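Local coordinates for protein carboxyvinyl-carboxyphosphonate phosphorylmutase (Bacillus anthracis, PDB 4IQD) that belongs to the phosphoenolpyruvate phosphomutase family of TIM-barrel enzymes and binds pyruvic acid at several sites, at residues Leu24-Glu29 against Ser159-Ala164; Thr166-Val171 against Ile178-Ala183; Glu172-Ala177 against Phe203-Ser208; Ala183-Gly188 against Val210-Leu215; Gly222-Pro225 against Glu231-Asn234. All coordinates share one frame; numbering follows the deposited sequence.

The five contacts lie on the TIM barrel, and contacts 2 to 5 run from the end of strand 161-166 to helix 229-234. Helix 174-187 takes part in contacts 2, 3 and 4. Contacts 2 and 3 have centres about 7 Å apart, and Arg-169 packs from one onto Leu-174 of the other. Both supply residues to one pyruvic acid pocket. Contact 4 shares Ala-183 with contact 2. It also meets contact 1, about 11 Å away between centres, where Val-25 touches Pro-213. Contact 5 is about 15 Å from contact 3 by centres and belongs to a different pyruvic acid pocket. Arg-165, between contacts 1 and 2 in sequence, lines a further one with Asp-95 and Thr-219.

Contact 1 (Leu24-Glu29 against Ser159-Ala164)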
# COMPACT_ATOMS: atom_id res chain seq x y z
N LEU A 24 5.87 -22.65 -14.48
CA LEU A 24 4.77 -22.75 -13.53
C LEU A 24 3.45 -23.03 -14.23
O LEU A 24 2.62 -23.80 -13.74
CB LEU A 24 4.65 -21.45 -12.72
CG LEU A 24 5.80 -21.04 -11.81
CD1 LEU A 24 5.50 -19.70 -11.17
CD2 LEU A 24 6.04 -22.09 -10.76
N VAL A 25 3.27 -22.42 -15.39
CA VAL A 25 2.07 -22.60 -16.18
C VAL A 25 2.01 -24.00 -16.78
O VAL A 25 1.03 -24.72 -16.61
CB VAL A 25 1.99 -21.57 -17.31
CG1 VAL A 25 0.95 -21.97 -18.33
CG2 VAL A 25 1.68 -20.20 -16.74
N GLU A 26 3.09 -24.39 -17.45
CA GLU A 26 3.15 -25.68 -18.13
C GLU A 26 3.10 -26.85 -17.16
O GLU A 26 2.90 -28.00 -17.56
CB GLU A 26 4.42 -25.76 -18.99
CG GLU A 26 4.61 -24.59 -19.95
CD GLU A 26 3.59 -24.56 -21.07
OE1 GLU A 26 3.25 -23.45 -21.54
OE2 GLU A 26 3.13 -25.65 -21.50
N ALA A 27 3.29 -26.55 -15.87
CA ALA A 27 3.29 -27.57 -14.83
C ALA A 27 1.99 -28.36 -14.78
O ALA A 27 0.93 -27.87 -15.19
CB ALA A 27 3.57 -26.94 -13.47
N ASN A 28 2.09 -29.58 -14.29
CA ASN A 28 0.95 -30.49 -14.23
C ASN A 28 -0.11 -29.99 -13.26
O ASN A 28 -1.31 -30.13 -13.51
CB ASN A 28 1.43 -31.89 -13.84
CG ASN A 28 0.60 -32.98 -14.48
OD1 ASN A 28 -0.19 -32.73 -15.39
ND2 ASN A 28 0.79 -34.21 -14.01
N GLU A 29 0.34 -29.41 -12.15
CA GLU A 29 -0.57 -28.92 -11.11
C GLU A 29 -0.91 -27.45 -11.32
O GLU A 29 -0.07 -26.66 -11.75
CB GLU A 29 0.02 -29.15 -9.72
CG GLU A 29 -0.84 -30.02 -8.81
CD GLU A 29 -2.00 -29.26 -8.19
OE1 GLU A 29 -1.78 -28.58 -7.16
OE2 GLU A 29 -3.13 -29.34 -8.72
N SER A 159 10.77 -11.31 -24.38
CA SER A 159 11.03 -12.02 -23.14
C SER A 159 9.83 -11.94 -22.20
O SER A 159 9.88 -12.41 -21.07
CB SER A 159 12.27 -11.46 -22.45
OG SER A 159 12.19 -10.06 -22.32
N LEU A 160 8.75 -11.34 -22.69
CA LEU A 160 7.57 -11.10 -21.87
C LEU A 160 6.46 -12.10 -22.18
O LEU A 160 5.99 -12.19 -23.31
CB LEU A 160 7.06 -9.68 -22.10
CG LEU A 160 6.53 -8.92 -20.88
CD1 LEU A 160 7.54 -8.92 -19.75
CD2 LEU A 160 6.17 -7.50 -21.29
N TYR A 161 6.05 -12.85 -21.16
CA TYR A 161 4.96 -13.81 -21.30
C TYR A 161 3.66 -13.03 -21.40
O TYR A 161 3.42 -12.11 -20.62
CB TYR A 161 4.93 -14.72 -20.07
CG TYR A 161 4.07 -15.96 -20.19
CD1 TYR A 161 4.60 -17.15 -20.68
CD2 TYR A 161 2.75 -15.95 -19.78
CE1 TYR A 161 3.82 -18.29 -20.78
CE2 TYR A 161 1.97 -17.09 -19.87
CZ TYR A 161 2.51 -18.25 -20.37
OH TYR A 161 1.73 -19.38 -20.46
N ILE A 162 2.83 -13.36 -22.38
CA ILE A 162 1.62 -12.59 -22.61
C ILE A 162 0.35 -13.36 -22.31
O ILE A 162 0.11 -14.42 -22.90
CB ILE A 162 1.51 -12.11 -24.05
CG1 ILE A 162 2.76 -11.33 -24.46
CG2 ILE A 162 0.27 -11.25 -24.21
CD1 ILE A 162 2.74 -10.89 -25.90
N VAL A 163 -0.45 -12.82 -21.41
CA VAL A 163 -1.80 -13.33 -21.19
C VAL A 163 -2.79 -12.36 -21.81
O VAL A 163 -2.75 -11.17 -21.54
CB VAL A 163 -2.10 -13.50 -19.69
CG1 VAL A 163 -3.55 -13.88 -19.48
CG2 VAL A 163 -1.17 -14.54 -19.08
N ALA A 164 -3.68 -12.88 -22.66
CA ALA A 164 -4.66 -12.03 -23.33
C ALA A 164 -6.06 -12.23 -22.75
O ALA A 164 -6.58 -13.35 -22.71
CB ALA A 164 -4.66 -12.29 -24.83
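In this TIM barrel, the last turn of helix 14-26 meets the start of strand 161-166 through Val-25 and Tyr-161. The helix lies against the N-terminal ends of barrel strands and probably helps to close that end, as in relatives of this family. The two side chains approach from opposite directions, and the phenol oxygen reaches the valine first. Tyr-161 OH lies 3.4 Å from Val-25 CG1. The second branch, Val-25 CG2, is also close, 3.8 Å from the same Tyr-161 OH. The hydroxyl therefore sits over the fork of the valine, near both methyls. Val-25 CG2 also comes within 4.2 Å of Tyr-161 CZ and meets the ring obliquely. These are van der Waals contacts, with no hydrogen bond across the pair.

In Tyr-161, CG anti to the backbone N (chi1 -167°) points the ring at the helix. The ring then stands across the CA-CB-CG plane, with chi2 at 90°. The helix is already close to its end here, since Ala-27 is the first residue to leave helical angles. Glu-26 stays at the margin. Its OE1 is 4.5 Å from Tyr-161 OH, too far for a hydrogen bond.

Both residues at the centre are buried, and the area shared by the two segments is small, 85 Å² in all. Other parts of the fold close round it. Phe-21, one helical turn before Val-25, meets the Tyr-161 ring edge-to-face, and Arg-22 also touches that tyrosine. Val-25 rests in addition on Pro-213. Along the strand, Ile-162 packs on helix 143-156, while Tyr-161 and Val-163 touch Ala-191 of the adjoining parallel strand 191-194.

Contact 2 (Thr166-Val171 against Ile178-Ala183)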
# COMPACT_ATOMS: atom_id res chain seq x y z
N THR A 166 -10.15 -11.55 -22.85
CA THR A 166 -11.25 -11.19 -23.74
C THR A 166 -12.58 -11.17 -22.99
O THR A 166 -12.89 -12.09 -22.23
CB THR A 166 -11.32 -12.10 -24.99
OG1 THR A 166 -12.44 -11.73 -25.80
CG2 THR A 166 -11.44 -13.57 -24.59
N ASP A 167 -13.35 -10.11 -23.19
CA ASP A 167 -14.67 -10.00 -22.56
C ASP A 167 -15.77 -10.30 -23.56
O ASP A 167 -16.91 -9.88 -23.39
CB ASP A 167 -14.87 -8.60 -21.97
CG ASP A 167 -14.12 -8.40 -20.68
OD1 ASP A 167 -14.73 -8.54 -19.60
OD2 ASP A 167 -12.91 -8.09 -20.73
N ALA A 168 -15.42 -11.05 -24.61
CA ALA A 168 -16.32 -11.29 -25.74
C ALA A 168 -17.46 -12.26 -25.48
O ALA A 168 -18.46 -12.25 -26.20
CB ALA A 168 -15.52 -11.73 -26.96
N ARG A 169 -17.33 -13.11 -24.46
CA ARG A 169 -18.38 -14.06 -24.13
C ARG A 169 -19.71 -13.37 -23.82
O ARG A 169 -20.73 -13.67 -24.44
CB ARG A 169 -17.97 -14.94 -22.95
CG ARG A 169 -19.07 -15.87 -22.48
CD ARG A 169 -19.52 -16.78 -23.60
NE ARG A 169 -20.67 -17.61 -23.25
CZ ARG A 169 -21.93 -17.23 -23.40
NH1 ARG A 169 -22.22 -16.03 -23.87
NH2 ARG A 169 -22.91 -18.06 -23.06
N GLY A 170 -19.68 -12.44 -22.87
CA GLY A 170 -20.89 -11.83 -22.38
C GLY A 170 -21.45 -10.72 -23.24
O GLY A 170 -22.50 -10.15 -22.92
N VAL A 171 -20.78 -10.41 -24.34
CA VAL A 171 -21.24 -9.33 -25.21
C VAL A 171 -21.45 -9.79 -26.66
O VAL A 171 -22.31 -9.26 -27.36
CB VAL A 171 -20.29 -8.11 -25.14
CG1 VAL A 171 -18.92 -8.47 -25.70
CG2 VAL A 171 -20.88 -6.93 -25.88
N ILE A 178 -14.10 -17.60 -28.71
CA ILE A 178 -13.16 -18.62 -29.17
C ILE A 178 -12.39 -18.14 -30.39
O ILE A 178 -11.17 -18.36 -30.49
CB ILE A 178 -13.89 -19.94 -29.50
CG1 ILE A 178 -14.35 -20.62 -28.21
CG2 ILE A 178 -12.98 -20.88 -30.29
CD1 ILE A 178 -15.06 -21.94 -28.43
N GLU A 179 -13.09 -17.49 -31.31
CA GLU A 179 -12.46 -16.95 -32.51
C GLU A 179 -11.44 -15.87 -32.15
O GLU A 179 -10.31 -15.90 -32.62
CB GLU A 179 -13.51 -16.39 -33.47
CG GLU A 179 -14.26 -17.45 -34.26
CD GLU A 179 -13.38 -18.17 -35.26
OE1 GLU A 179 -13.28 -19.41 -35.19
OE2 GLU A 179 -12.79 -17.48 -36.13
N ARG A 180 -11.86 -14.92 -31.32
CA ARG A 180 -10.96 -13.86 -30.86
C ARG A 180 -9.74 -14.46 -30.20
O ARG A 180 -8.61 -14.13 -30.54
CB ARG A 180 -11.67 -12.93 -29.87
CG ARG A 180 -12.58 -11.89 -30.50
CD ARG A 180 -12.99 -10.87 -29.45
NE ARG A 180 -13.79 -9.78 -30.00
CZ ARG A 180 -13.30 -8.62 -30.41
NH1 ARG A 180 -11.99 -8.39 -30.35
NH2 ARG A 180 -14.11 -7.69 -30.88
N ALA A 181 -9.99 -15.38 -29.26
CA ALA A 181 -8.93 -16.03 -28.50
C ALA A 181 -7.85 -16.65 -29.37
O ALA A 181 -6.66 -16.38 -29.19
CB ALA A 181 -9.52 -17.08 -27.57
N ASN A 182 -8.26 -17.48 -30.33
CA ASN A 182 -7.31 -18.15 -31.21
C ASN A 182 -6.52 -17.18 -32.08
O ASN A 182 -5.41 -17.48 -32.51
CB ASN A 182 -8.02 -19.18 -32.09
CG ASN A 182 -8.42 -20.43 -31.31
OD1 ASN A 182 -7.71 -20.86 -30.40
ND2 ASN A 182 -9.55 -21.01 -31.68
N ALA A 183 -7.10 -16.01 -32.33
CA ALA A 183 -6.42 -14.98 -33.10
C ALA A 183 -5.32 -14.36 -32.26
O ALA A 183 -4.19 -14.17 -32.72
CB ALA A 183 -7.40 -13.91 -33.54
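Arg-180 on helix 174-187 reaches Thr-166 and Ala-168 in the loop that leaves strand 161-166. This is a beta-alpha unit of the TIM barrel, and the loop begins with an ST turn at Thr-166. The arginine starts toward the loop at CB. CG lies anti to the carbonyl carbon (chi1 -80°), and the chain is extended from there to NE. CB and CG stay farther from the loop than the next atom, CD. Arg-180 CD is 3.7 Å from Ala-168 CB. It is about as close to the hydroxyl, with Arg-180 CD 3.8 Å from Thr-166 OG1. The methylene thus lies beside both a methyl and an oxygen.

One atom further on, Arg-180 NE is 4.0 Å from Ala-168 CB. That methyl stands obliquely to the guanidinium. Beyond NE the group is turned across the chain by chi4 of -94°. Its tip finds polar partners outside the two segments: NH1 is hydrogen-bonded to Tyr-184 OH, and NH2 to the carbonyl oxygen of Val-141. Glu-172 and Asp-125 add long, weak ion pairs, which would probably help to balance the buried charge.

The loop side is held in turn by Thr-166. Its OG1 is hydrogen-bonded to Asp-125 OD2, and Asp-125 OD1 accepts from Asp-167 N. OG1 also accepts from within the loop, which forms the ST turn. The Ala-168 N to Thr-166 OG1 distance is 3.3 Å, with an N-H...O angle of 146°.

Contact 3 (Glu172-Ala177 against Phe203-Ser208); sequences EGLDEA and FRLFNS. With PYR (pyruvic acid), chain D.
Leu-174 pushes its forked end between Leu-205 and Phe-206, and each methyl takes a different neighbour. Leu-174 CD2 meets Leu-205 CD2 at 3.8 Å, methyl against methyl. Leu-174 CD1 lies at the edge of the Phe-206 ring, 4.2 Å from Phe-206 CD1. The leucine CG is anti to the backbone N (chi1 -175°), which carries the fork across to the other helix. The return bump is the Phe-206 ring. Its edge enters the shallow hollow left by the small side chain of Ala-177, one turn on from Leu-174. Phe-206 CE1 is 4.0 Å from Ala-177 CB and equally near the alanine carbonyl carbon.

These are two successive outer helices of the TIM barrel, 174-187 and 200-209, joined by strand 191-194. The Phe-206 ring also touches Ile-178 and Ala-181 of the partner helix, and Ile-192 and Pro-194 of that strand.

The opening turn of helix 174-187 also borders a bound pyruvic acid. Gly-173 is the N-cap, with positive phi, and its CA is 3.6 Å from pyruvic acid O. Leu-174 N lies 3.4 Å from the carboxylate carbon C of the ligand. The positive end of the helix dipole probably suits this anion. On the same leucine, CB is 3.7 Å from pyruvic acid OXT.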
# COMPACT_ATOMS: atom_id res chain seq x y z
N GLU A 172 -20.68 -10.78 -27.09
CA GLU A 172 -20.78 -11.28 -28.46
C GLU A 172 -21.16 -12.76 -28.55
O GLU A 172 -21.80 -13.18 -29.51
CB GLU A 172 -19.47 -11.05 -29.20
CG GLU A 172 -19.10 -9.59 -29.37
CD GLU A 172 -17.73 -9.42 -29.98
OE1 GLU A 172 -17.10 -10.44 -30.35
OE2 GLU A 172 -17.27 -8.26 -30.10
N GLY A 173 -20.75 -13.54 -27.56
CA GLY A 173 -21.07 -14.95 -27.56
C GLY A 173 -19.87 -15.87 -27.47
O GLY A 173 -18.73 -15.46 -27.69
N LEU A 174 -20.13 -17.13 -27.15
CA LEU A 174 -19.09 -18.11 -26.90
C LEU A 174 -18.16 -18.32 -28.08
O LEU A 174 -16.96 -18.15 -27.96
CB LEU A 174 -19.71 -19.45 -26.49
CG LEU A 174 -18.72 -20.53 -26.07
CD1 LEU A 174 -17.73 -20.01 -25.04
CD2 LEU A 174 -19.48 -21.73 -25.52
N ASP A 175 -18.73 -18.70 -29.22
CA ASP A 175 -17.92 -18.95 -30.42
C ASP A 175 -17.17 -17.71 -30.86
O ASP A 175 -16.09 -17.80 -31.44
CB ASP A 175 -18.79 -19.47 -31.56
CG ASP A 175 -19.18 -20.92 -31.38
OD1 ASP A 175 -18.37 -21.68 -30.80
OD2 ASP A 175 -20.28 -21.30 -31.82
N GLU A 176 -17.73 -16.54 -30.58
CA GLU A 176 -17.08 -15.28 -30.88
C GLU A 176 -15.81 -15.14 -30.07
O GLU A 176 -14.77 -14.73 -30.58
CB GLU A 176 -17.99 -14.11 -30.54
CG GLU A 176 -18.21 -13.16 -31.68
CD GLU A 176 -19.59 -13.32 -32.26
OE1 GLU A 176 -19.99 -12.44 -33.06
OE2 GLU A 176 -20.27 -14.31 -31.92
N ALA A 177 -15.91 -15.48 -28.79
CA ALA A 177 -14.77 -15.41 -27.90
C ALA A 177 -13.68 -16.39 -28.36
O ALA A 177 -12.51 -16.03 -28.40
CB ALA A 177 -15.19 -15.70 -26.48
N PHE A 203 -16.35 -24.03 -20.01
CA PHE A 203 -14.94 -24.05 -19.64
C PHE A 203 -14.24 -25.14 -20.45
O PHE A 203 -13.28 -24.86 -21.18
CB PHE A 203 -14.75 -24.33 -18.14
CG PHE A 203 -15.34 -23.27 -17.24
CD1 PHE A 203 -15.77 -22.06 -17.74
CD2 PHE A 203 -15.45 -23.49 -15.88
CE1 PHE A 203 -16.31 -21.11 -16.89
CE2 PHE A 203 -15.99 -22.55 -15.04
CZ PHE A 203 -16.42 -21.36 -15.55
N ARG A 204 -14.73 -26.37 -20.33
CA ARG A 204 -14.15 -27.51 -21.03
C ARG A 204 -14.17 -27.34 -22.55
O ARG A 204 -13.22 -27.71 -23.24
CB ARG A 204 -14.89 -28.79 -20.64
CG ARG A 204 -14.93 -29.08 -19.14
CD ARG A 204 -15.57 -30.43 -18.86
NE ARG A 204 -15.53 -30.81 -17.45
CZ ARG A 204 -14.53 -31.47 -16.88
NH1 ARG A 204 -13.47 -31.82 -17.59
NH2 ARG A 204 -14.58 -31.77 -15.59
N LEU A 205 -15.26 -26.76 -23.07
CA LEU A 205 -15.37 -26.54 -24.51
C LEU A 205 -14.39 -25.49 -25.00
O LEU A 205 -13.77 -25.65 -26.06
CB LEU A 205 -16.79 -26.10 -24.88
CG LEU A 205 -16.97 -25.71 -26.35
CD1 LEU A 205 -16.65 -26.88 -27.27
CD2 LEU A 205 -18.37 -25.19 -26.61
N PHE A 206 -14.25 -24.41 -24.24
CA PHE A 206 -13.35 -23.33 -24.61
C PHE A 206 -11.92 -23.87 -24.63
O PHE A 206 -11.17 -23.62 -25.57
CB PHE A 206 -13.48 -22.17 -23.63
CG PHE A 206 -12.83 -20.90 -24.10
CD1 PHE A 206 -13.55 -19.95 -24.82
CD2 PHE A 206 -11.50 -20.64 -23.81
CE1 PHE A 206 -12.95 -18.78 -25.25
CE2 PHE A 206 -10.90 -19.47 -24.24
CZ PHE A 206 -11.63 -18.54 -24.96
N ASN A 207 -11.57 -24.61 -23.58
CA ASN A 207 -10.28 -25.27 -23.49
C ASN A 207 -10.02 -26.19 -24.68
O ASN A 207 -8.90 -26.28 -25.17
CB ASN A 207 -10.20 -26.07 -22.18
CG ASN A 207 -8.84 -26.70 -21.95
OD1 ASN A 207 -7.82 -26.19 -22.41
ND2 ASN A 207 -8.82 -27.82 -21.24
N SER A 208 -11.08 -26.84 -25.14
CA SER A 208 -10.98 -27.81 -26.22
C SER A 208 -10.76 -27.15 -27.57
O SER A 208 -10.15 -27.73 -28.47
CB SER A 208 -12.24 -28.67 -26.28
OG SER A 208 -12.07 -29.76 -27.17
C PYR D . -22.86 -18.18 -28.94
O PYR D . -22.30 -17.45 -29.86
OXT PYR D . -22.55 -19.45 -28.85
CA PYR D . -23.78 -17.60 -28.06
O3 PYR D . -23.92 -18.04 -26.84
CB PYR D . -24.60 -16.44 -28.55

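Contact 4 (Ala183-Gly188 against Val210-Leu215); sequences AYVKAG and VNAPLL
Val-185 has CG1 anti to the backbone N (chi1 171°) and CG2 beside it, and this spreads the two methyls over Asn-211 and Ala-212. On the other side, Asn-211 CG lies between its own backbone N and carbonyl carbon (chi1 58°). With this torsion the amide runs alongside the valine, in the opposite direction. Asn-211 CG is 3.9 Å from Val-185 CG1 in the modelled conformer. A second conformer exists and the amide orientation is doubtful, and the pair is no more than a van der Waals touch. The other half is plainly apolar: Val-185 CG2 meets Ala-212 CB at 3.8 Å.

Both partners sit beside backbone turns. Asn-211 is the centre of an inverse gamma turn, with a weak bond of 3.1 Å from Ala-212 N to Val-210 O. On the helix side, a Schellman motif ends helix 174-187 at Gly-188. Gly-188 has positive phi, and its N bonds to Val-185 O at 3.0 Å.

The contact lies at the surface, between the end of helix 174-187 and the loop from helix 200-209 to strand 215-217, an alpha-to-beta connection of the TIM barrel. Val-185 also rests on Ile-192 of strand 191-194, whose backbone bonds to Pro-213 and Leu-215. Next to it, Tyr-184 turns to helix 143-156 and to strand 161-166.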
# COMPACT_ATOMS: atom_id res chain seq x y z
N ALA A 183 -7.10 -16.01 -32.33
CA ALA A 183 -6.42 -14.98 -33.10
C ALA A 183 -5.32 -14.36 -32.26
O ALA A 183 -4.19 -14.17 -32.72
CB ALA A 183 -7.40 -13.91 -33.54
N TYR A 184 -5.65 -14.05 -31.01
CA TYR A 184 -4.70 -13.45 -30.09
C TYR A 184 -3.53 -14.39 -29.85
O TYR A 184 -2.39 -13.96 -29.68
CB TYR A 184 -5.38 -13.12 -28.76
CG TYR A 184 -6.57 -12.18 -28.86
CD1 TYR A 184 -6.72 -11.31 -29.93
CD2 TYR A 184 -7.54 -12.16 -27.86
CE1 TYR A 184 -7.80 -10.45 -30.01
CE2 TYR A 184 -8.62 -11.31 -27.93
CZ TYR A 184 -8.75 -10.46 -29.00
OH TYR A 184 -9.84 -9.61 -29.06
N VAL A 185 -3.82 -15.69 -29.83
CA VAL A 185 -2.80 -16.71 -29.63
C VAL A 185 -1.81 -16.75 -30.78
O VAL A 185 -0.60 -16.73 -30.57
CB VAL A 185 -3.42 -18.11 -29.45
CG1 VAL A 185 -2.34 -19.18 -29.46
CG2 VAL A 185 -4.23 -18.17 -28.17
N LYS A 186 -2.32 -16.79 -32.01
CA LYS A 186 -1.44 -16.82 -33.17
C LYS A 186 -0.68 -15.51 -33.30
O LYS A 186 0.38 -15.46 -33.92
CB LYS A 186 -2.23 -17.12 -34.44
CG LYS A 186 -2.53 -15.92 -35.31
CD LYS A 186 -2.90 -16.36 -36.71
CE LYS A 186 -1.81 -17.25 -37.29
NZ LYS A 186 -2.16 -17.75 -38.65
N ALA A 187 -1.22 -14.46 -32.70
CA ALA A 187 -0.59 -13.15 -32.74
C ALA A 187 0.60 -13.10 -31.78
O ALA A 187 1.51 -12.28 -31.94
CB ALA A 187 -1.59 -12.06 -32.39
N GLY A 188 0.60 -13.99 -30.80
CA GLY A 188 1.74 -14.11 -29.90
C GLY A 188 1.40 -14.36 -28.45
O GLY A 188 2.29 -14.61 -27.65
N VAL A 210 -9.43 -23.96 -27.97
CA VAL A 210 -8.40 -22.94 -27.93
C VAL A 210 -7.02 -23.53 -27.61
O VAL A 210 -6.86 -24.24 -26.62
CB VAL A 210 -8.75 -21.83 -26.91
CG1 VAL A 210 -7.61 -20.84 -26.78
CG2 VAL A 210 -10.03 -21.12 -27.32
N ASN A 211 -6.03 -23.21 -28.44
CA ASN A 211 -4.68 -23.78 -28.30
C ASN A 211 -3.75 -23.01 -27.36
O ASN A 211 -2.68 -22.56 -27.78
CB ASN A 211 -4.03 -23.94 -29.68
CG ASN A 211 -3.92 -22.63 -30.43
OD1 ASN A 211 -4.85 -21.82 -30.43
ND2 ASN A 211 -2.78 -22.40 -31.07
N ALA A 212 -4.15 -22.88 -26.10
CA ALA A 212 -3.37 -22.13 -25.12
C ALA A 212 -3.78 -22.53 -23.71
O ALA A 212 -4.89 -22.99 -23.50
CB ALA A 212 -3.58 -20.63 -25.31
N PRO A 213 -2.87 -22.36 -22.75
CA PRO A 213 -3.25 -22.50 -21.34
C PRO A 213 -4.29 -21.46 -20.99
O PRO A 213 -4.29 -20.37 -21.57
CB PRO A 213 -1.95 -22.21 -20.59
CG PRO A 213 -0.87 -22.54 -21.56
CD PRO A 213 -1.41 -22.17 -22.91
N LEU A 214 -5.18 -21.77 -20.05
CA LEU A 214 -6.24 -20.85 -19.69
C LEU A 214 -6.11 -20.38 -18.25
O LEU A 214 -5.65 -21.12 -17.38
CB LEU A 214 -7.61 -21.48 -19.92
CG LEU A 214 -7.89 -21.93 -21.35
CD1 LEU A 214 -9.33 -22.38 -21.49
CD2 LEU A 214 -7.57 -20.83 -22.34
N LEU A 215 -6.52 -19.13 -18.02
CA LEU A 215 -6.51 -18.52 -16.70
C LEU A 215 -7.93 -18.42 -16.18
O LEU A 215 -8.86 -18.11 -16.93
CB LEU A 215 -5.90 -17.12 -16.80
CG LEU A 215 -5.61 -16.25 -15.57
CD1 LEU A 215 -4.62 -15.19 -15.97
CD2 LEU A 215 -6.85 -15.59 -15.00

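Contact 5 (Gly222-Pro225 against Glu231-Asn234); sequences GKTP and EFAN
Thr-224 and Phe-232 meet where the loop after strand 215-217 passes the short helix 229-234 of the TIM barrel. The threonine methyl comes to the rim of the ring. Thr-224 CG2 is 4.4 Å from Phe-232 CZ and lies near the ring plane, so the meeting is at the edge. The carbonyl of the next residue lies near the same carbon: Pro-225 O is 4.4 Å from Phe-232 CZ. It approaches obliquely. Both distances are long, and the touch is light.

Torsions explain the choice of atoms. Thr-224 has its hydroxyl at chi1 -48°, which places CG2 anti to the backbone N and sends the methyl toward the helix. The phenylalanine begins across the line between the segments, but its ring end comes nearer.

In the next shell, Met-218 touches both Thr-224 and Phe-232, and so packs on the two partners at once. Ile-30 adds a further apolar neighbour to the buried phenylalanine. Near the helix start, Glu-231 OE2 is hydrogen-bonded to Ser-228 N, consistent with one half of a capping box. Glu-231 also touches a bound pyruvic acid, in a pocket with Tyr-226 and Tyr-227. The side chain of Pro-225 is about 5 Å from a pyruvic acid.

No hydrogen bond or ion pair crosses between the segments, and the area they bury together is just 60 Å². The contact therefore rests on weak dispersion between a methyl at the ring edge and, obliquely, a carbonyl oxygen, and direct attraction between the two segments is probably slight.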
# COMPACT_ATOMS: atom_id res chain seq x y z
N GLY A 222 -18.35 -12.02 -7.88
CA GLY A 222 -18.36 -11.81 -9.31
C GLY A 222 -19.18 -12.85 -10.05
O GLY A 222 -19.95 -13.58 -9.43
N LYS A 223 -18.99 -12.92 -11.36
CA LYS A 223 -19.78 -13.80 -12.23
C LYS A 223 -19.25 -15.23 -12.22
O LYS A 223 -19.60 -16.03 -13.08
CB LYS A 223 -19.75 -13.29 -13.67
CG LYS A 223 -19.81 -11.78 -13.82
CD LYS A 223 -21.11 -11.33 -14.43
CE LYS A 223 -21.09 -9.83 -14.70
NZ LYS A 223 -22.38 -9.33 -15.26
N THR A 224 -18.41 -15.54 -11.25
CA THR A 224 -17.80 -16.86 -11.16
C THR A 224 -18.02 -17.46 -9.78
O THR A 224 -17.78 -16.80 -8.76
CB THR A 224 -16.30 -16.78 -11.48
OG1 THR A 224 -16.10 -16.02 -12.68
CG2 THR A 224 -15.71 -18.17 -11.68
N PRO A 225 -18.49 -18.72 -9.73
CA PRO A 225 -18.72 -19.45 -8.48
C PRO A 225 -17.40 -19.80 -7.82
O PRO A 225 -16.36 -19.80 -8.48
CB PRO A 225 -19.45 -20.71 -8.94
CG PRO A 225 -19.95 -20.41 -10.30
CD PRO A 225 -18.94 -19.49 -10.90
N GLU A 231 -10.65 -27.91 -8.59
CA GLU A 231 -11.81 -27.93 -9.47
C GLU A 231 -11.49 -27.29 -10.82
O GLU A 231 -11.65 -27.94 -11.84
CB GLU A 231 -13.02 -27.28 -8.79
CG GLU A 231 -13.77 -28.24 -7.87
CD GLU A 231 -14.67 -27.55 -6.87
OE1 GLU A 231 -15.63 -28.18 -6.39
OE2 GLU A 231 -14.42 -26.37 -6.57
N PHE A 232 -11.00 -26.06 -10.82
CA PHE A 232 -10.59 -25.40 -12.05
C PHE A 232 -9.62 -26.24 -12.88
O PHE A 232 -9.67 -26.22 -14.11
CB PHE A 232 -9.91 -24.06 -11.76
CG PHE A 232 -10.85 -22.99 -11.31
CD1 PHE A 232 -10.78 -22.49 -10.03
CD2 PHE A 232 -11.81 -22.49 -12.17
CE1 PHE A 232 -11.64 -21.52 -9.61
CE2 PHE A 232 -12.68 -21.51 -11.76
CZ PHE A 232 -12.59 -21.02 -10.48
N ALA A 233 -8.74 -26.96 -12.20
CA ALA A 233 -7.70 -27.73 -12.86
C ALA A 233 -8.25 -28.83 -13.75
O ALA A 233 -7.85 -28.95 -14.91
CB ALA A 233 -6.73 -28.30 -11.84
N ASN A 234 -9.16 -29.64 -13.23
CA ASN A 234 -9.71 -30.73 -14.04
C ASN A 234 -10.76 -30.21 -15.02
O ASN A 234 -11.23 -30.94 -15.89
CB ASN A 234 -10.25 -31.86 -13.18
CG ASN A 234 -11.28 -31.40 -12.17
OD1 ASN A 234 -12.24 -30.72 -12.51
ND2 ASN A 234 -11.08 -31.77 -10.91